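PDB 4XLT: response regulator receiver protein from Dyadobacter fermentans, which probably acts as a phosphorylation-switched receiver in two-component signalling, taking a phosphoryl group from a partner histidine kinase. Local coordinates for residues Asp5-Leu16 and Leu28-Ala38. Numbering follows the deposited sequence.
Sequences DFIIVDDSVFDL and LTTSVRTFNSA
Phe-6 and Ile-8 of strand 5-9 bond through their backbones to Ser-31, Arg-33 and Phe-35 of strand 31-35, the parallel pair of a beta-alpha-beta crossover at the edge of the CheY-like receiver sheet. The bonds alternate along the strands, from Phe-6 N to Ser-31 O at 3.0 Å through to Asp-10 N and Phe-35 O at 3.1 Å. A water also donates to both Phe-6 O and Ser-31 O.

The Phe-6 side chain leaves the sheet on the face shared with Val-32, Ile-8 and Thr-34, where helix 13-25 packs. Its CB lies 4.4 Å from Val-32 CG2; CG approaches the methyl of Thr-29, CD1 and CE1 run past Thr-29 CB, the former at 3.4 Å, and CZ ends 4.0 Å from Leu-28 CD2. Leu-23 and Leu-126 also touch this side chain, tying the strand pair to helices 13-25 and 119-129. With only a methyl in place of the Phe-6 ring, as in alanine, a gap would probably open beside Thr-29 and Leu-28 CD2 would lose its aromatic partner. In Thr-29, chi1 of 178° sets OG1 anti to the backbone N and leaves CG2 between that N and the carbonyl carbon, 3.5 Å from Phe-6 CD1; OG1 accepts from Ser-31 N in an ST turn and is also hydrogen-bonded to Met-4 O.

Further along this face, Leu-16 sets its CG 3.7 Å from Thr-34 CB, bringing the first turn of helix 13-25 down on the edge strand. On the reverse face, Ile-7 CG2 meets the Phe-35 ring at its edge, in the ring plane, while His-44 of helix 38-46 also meets that ring. Beyond the strand, Asp-10 and Asp-15 both form salt bridges with Lys-115, and Asp-11 lies near Asp-60, the predicted phosphorylation site. At the opposite end, Ser-31 OG donates to Asp-5 OD1 at 2.6 Å, reaching it from 45° above the carboxylate plane.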
loop_
_atom_site.group_PDB
_atom_site.type_symbol
_atom_site.label_atom_id
_atom_site.label_comp_id
_atom_site.label_asym_id
_atom_site.label_seq_id
_atom_site.Cartn_x
_atom_site.Cartn_y
_atom_site.Cartn_z
ATOM N N ASP A 5 11.123 -6.204 15.212
ATOM C CA ASP A 5 10.809 -7.605 15.435
ATOM C C ASP A 5 11.256 -8.410 14.223
ATOM O O ASP A 5 11.250 -7.907 13.099
ATOM C CB ASP A 5 9.313 -7.808 15.683
ATOM C CG ASP A 5 8.841 -7.171 16.976
ATOM O OD1 ASP A 5 9.695 -6.840 17.827
ATOM O OD2 ASP A 5 7.613 -7.014 17.145
ATOM N N PHE A 6 11.651 -9.656 14.454
ATOM C CA PHE A 6 12.038 -10.533 13.360
ATOM C C PHE A 6 11.196 -11.797 13.343
ATOM O O PHE A 6 11.007 -12.453 14.366
ATOM C CB PHE A 6 13.520 -10.888 13.451
ATOM C CG PHE A 6 14.422 -9.906 12.758
ATOM C CD1 PHE A 6 14.659 -8.658 13.307
ATOM C CD2 PHE A 6 15.035 -10.233 11.558
ATOM C CE1 PHE A 6 15.494 -7.752 12.677
ATOM C CE2 PHE A 6 15.869 -9.333 10.920
ATOM C CZ PHE A 6 16.099 -8.089 11.480
ATOM N N ILE A 7 10.685 -12.123 12.164
ATOM C CA ILE A 7 9.920 -13.340 11.967
ATOM C C ILE A 7 10.612 -14.207 10.928
ATOM O O ILE A 7 10.803 -13.787 9.788
ATOM C CB ILE A 7 8.483 -13.032 11.518
ATOM C CG1 ILE A 7 7.761 -12.209 12.589
ATOM C CG2 ILE A 7 7.727 -14.320 11.218
ATOM C CD1 ILE A 7 6.379 -11.755 12.188
ATOM N N ILE A 8 11.006 -15.409 11.328
ATOM C CA ILE A 8 11.645 -16.334 10.404
ATOM C C ILE A 8 10.677 -17.451 10.042
ATOM O O ILE A 8 10.046 -18.047 10.917
ATOM C CB ILE A 8 12.936 -16.936 10.992
ATOM C CG1 ILE A 8 13.805 -15.837 11.606
ATOM C CG2 ILE A 8 13.710 -17.688 9.921
ATOM C CD1 ILE A 8 15.034 -16.358 12.329
ATOM N N VAL A 9 10.552 -17.715 8.744
ATOM C CA VAL A 9 9.684 -18.772 8.239
ATOM C C VAL A 9 10.507 -19.748 7.409
ATOM O O VAL A 9 10.910 -19.432 6.290
ATOM C CB VAL A 9 8.531 -18.210 7.380
ATOM C CG1 VAL A 9 7.551 -19.316 7.019
ATOM C CG2 VAL A 9 7.820 -17.082 8.112
ATOM N N ASP A 10 10.761 -20.930 7.962
ATOM C CA ASP A 10 11.618 -21.917 7.309
ATOM C C ASP A 10 11.183 -23.337 7.676
ATOM O O ASP A 10 10.965 -23.644 8.848
ATOM C CB ASP A 10 13.084 -21.685 7.696
ATOM C CG ASP A 10 14.069 -22.351 6.739
ATOM O OD1 ASP A 10 13.773 -23.448 6.215
ATOM O OD2 ASP A 10 15.151 -21.771 6.517
ATOM N N ASP A 11 11.059 -24.200 6.673
ATOM C CA ASP A 11 10.654 -25.584 6.908
ATOM C C ASP A 11 11.802 -26.396 7.498
ATOM O O ASP A 11 11.584 -27.458 8.085
ATOM C CB ASP A 11 10.166 -26.234 5.613
ATOM C CG ASP A 11 11.264 -26.360 4.577
ATOM O OD1 ASP A 11 12.078 -25.421 4.456
ATOM O OD2 ASP A 11 11.317 -27.401 3.888
ATOM N N SER A 12 13.024 -25.897 7.331
ATOM C CA SER A 12 14.199 -26.541 7.906
ATOM C C SER A 12 14.378 -26.129 9.360
ATOM O O SER A 12 14.676 -24.971 9.656
ATOM C CB SER A 12 15.455 -26.197 7.106
ATOM O OG SER A 12 16.616 -26.623 7.795
ATOM N N VAL A 13 14.195 -27.087 10.262
ATOM C CA VAL A 13 14.270 -26.820 11.691
ATOM C C VAL A 13 15.681 -26.407 12.095
ATOM O O VAL A 13 15.861 -25.517 12.926
ATOM C CB VAL A 13 13.828 -28.050 12.506
ATOM C CG1 VAL A 13 13.826 -27.734 13.990
ATOM C CG2 VAL A 13 12.446 -28.501 12.060
ATOM N N PHE A 14 16.680 -27.048 11.497
ATOM C CA PHE A 14 18.071 -26.676 11.729
ATOM C C PHE A 14 18.335 -25.228 11.312
ATOM O O PHE A 14 18.866 -24.440 12.095
ATOM C CB PHE A 14 19.014 -27.621 10.982
ATOM C CG PHE A 14 20.457 -27.204 11.034
ATOM C CD1 PHE A 14 21.186 -27.326 12.208
ATOM C CD2 PHE A 14 21.085 -26.693 9.910
ATOM C CE1 PHE A 14 22.516 -26.941 12.259
ATOM C CE2 PHE A 14 22.414 -26.307 9.954
ATOM C CZ PHE A 14 23.130 -26.432 11.130
ATOM N N ASP A 15 17.955 -24.881 10.085
ATOM C CA ASP A 15 18.153 -23.520 9.589
ATOM C C ASP A 15 17.371 -22.507 10.419
ATOM O O ASP A 15 17.854 -21.406 10.675
ATOM C CB ASP A 15 17.749 -23.405 8.116
ATOM C CG ASP A 15 18.676 -24.174 7.192
ATOM O OD1 ASP A 15 19.800 -24.513 7.620
ATOM O OD2 ASP A 15 18.283 -24.432 6.035
ATOM N N LEU A 16 16.167 -22.888 10.840
ATOM C CA LEU A 16 15.304 -22.005 11.617
ATOM C C LEU A 16 15.963 -21.559 12.921
ATOM O O LEU A 16 16.098 -20.363 13.179
ATOM C CB LEU A 16 13.974 -22.699 11.918
ATOM C CG LEU A 16 12.844 -21.821 12.452
ATOM C CD1 LEU A 16 12.485 -20.742 11.444
ATOM C CD2 LEU A 16 11.627 -22.664 12.780
ATOM N N LEU A 28 21.129 -6.801 16.399
ATOM C CA LEU A 28 20.205 -6.436 15.336
ATOM C C LEU A 28 18.756 -6.499 15.811
ATOM O O LEU A 28 17.905 -5.746 15.336
ATOM C CB LEU A 28 20.406 -7.350 14.130
ATOM C CG LEU A 28 19.851 -6.858 12.796
ATOM C CD1 LEU A 28 20.459 -5.510 12.432
ATOM C CD2 LEU A 28 20.125 -7.887 11.712
ATOM N N THR A 29 18.484 -7.401 16.749
ATOM C CA THR A 29 17.142 -7.562 17.298
ATOM C C THR A 29 17.176 -8.325 18.614
ATOM O O THR A 29 18.165 -8.984 18.934
ATOM C CB THR A 29 16.211 -8.302 16.321
ATOM O OG1 THR A 29 14.923 -8.481 16.923
ATOM C CG2 THR A 29 16.788 -9.663 15.958
ATOM N N THR A 30 16.089 -8.236 19.369
ATOM C CA THR A 30 15.984 -8.933 20.644
ATOM C C THR A 30 14.742 -9.816 20.686
ATOM O O THR A 30 14.550 -10.592 21.621
ATOM C CB THR A 30 15.945 -7.948 21.828
ATOM O OG1 THR A 30 14.879 -7.010 21.637
ATOM C CG2 THR A 30 17.263 -7.194 21.937
ATOM N N SER A 31 13.900 -9.697 19.664
ATOM C CA SER A 31 12.670 -10.479 19.599
ATOM C C SER A 31 12.560 -11.243 18.284
ATOM O O SER A 31 12.177 -10.683 17.254
ATOM C CB SER A 31 11.449 -9.574 19.788
ATOM O OG SER A 31 11.409 -8.555 18.805
ATOM N N VAL A 32 12.897 -12.527 18.326
ATOM C CA VAL A 32 12.809 -13.376 17.146
ATOM C C VAL A 32 11.698 -14.408 17.288
ATOM O O VAL A 32 11.712 -15.235 18.198
ATOM C CB VAL A 32 14.134 -14.108 16.871
ATOM C CG1 VAL A 32 14.024 -14.930 15.596
ATOM C CG2 VAL A 32 15.276 -13.112 16.772
ATOM N N ARG A 33 10.734 -14.348 16.377
ATOM C CA ARG A 33 9.656 -15.321 16.326
ATOM C C ARG A 33 9.941 -16.311 15.198
ATOM O O ARG A 33 10.302 -15.907 14.094
ATOM C CB ARG A 33 8.316 -14.616 16.118
ATOM C CG ARG A 33 7.124 -15.325 16.724
ATOM C CD ARG A 33 5.851 -14.529 16.496
ATOM N NE ARG A 33 5.923 -13.191 17.076
ATOM C CZ ARG A 33 5.485 -12.880 18.291
ATOM N NH1 ARG A 33 4.940 -13.812 19.064
ATOM N NH2 ARG A 33 5.590 -11.635 18.736
ATOM N N THR A 34 9.797 -17.604 15.473
ATOM C CA THR A 34 10.122 -18.622 14.475
ATOM C C THR A 34 8.921 -19.479 14.091
ATOM O O THR A 34 8.168 -19.934 14.951
ATOM C CB THR A 34 11.248 -19.557 14.965
ATOM O OG1 THR A 34 10.873 -20.148 16.215
ATOM C CG2 THR A 34 12.549 -18.788 15.140
ATOM N N PHE A 35 8.756 -19.705 12.792
ATOM C CA PHE A 35 7.665 -20.536 12.300
ATOM C C PHE A 35 8.169 -21.623 11.361
ATOM O O PHE A 35 8.958 -21.361 10.452
ATOM C CB PHE A 35 6.610 -19.685 11.592
ATOM C CG PHE A 35 5.925 -18.702 12.494
ATOM C CD1 PHE A 35 4.905 -19.113 13.339
ATOM C CD2 PHE A 35 6.297 -17.368 12.495
ATOM C CE1 PHE A 35 4.271 -18.210 14.170
ATOM C CE2 PHE A 35 5.667 -16.458 13.322
ATOM C CZ PHE A 35 4.654 -16.880 14.162
ATOM N N ASN A 36 7.692 -22.841 11.589
ATOM C CA ASN A 36 8.104 -24.001 10.813
ATOM C C ASN A 36 7.180 -24.229 9.619
ATOM O O ASN A 36 7.445 -25.078 8.767
ATOM C CB ASN A 36 8.136 -25.241 11.710
ATOM C CG ASN A 36 8.910 -26.389 11.096
ATOM O OD1 ASN A 36 9.707 -26.193 10.179
ATOM N ND2 ASN A 36 8.684 -27.596 11.605
ATOM N N SER A 37 6.093 -23.464 9.566
ATOM C CA SER A 37 5.115 -23.591 8.489
ATOM C C SER A 37 4.522 -22.242 8.094
ATOM O O SER A 37 4.328 -21.363 8.936
ATOM C CB SER A 37 3.995 -24.547 8.898
ATOM O OG SER A 37 3.317 -24.063 10.042
ATOM N N ALA A 38 4.233 -22.096 6.805
ATOM C CA ALA A 38 3.626 -20.882 6.275
ATOM C C ALA A 38 2.264 -20.615 6.907
ATOM O O ALA A 38 1.912 -19.467 7.172
ATOM C CB ALA A 38 3.495 -20.977 4.759
HETATM O O HOH W 1 9.480 -11.127 16.584
#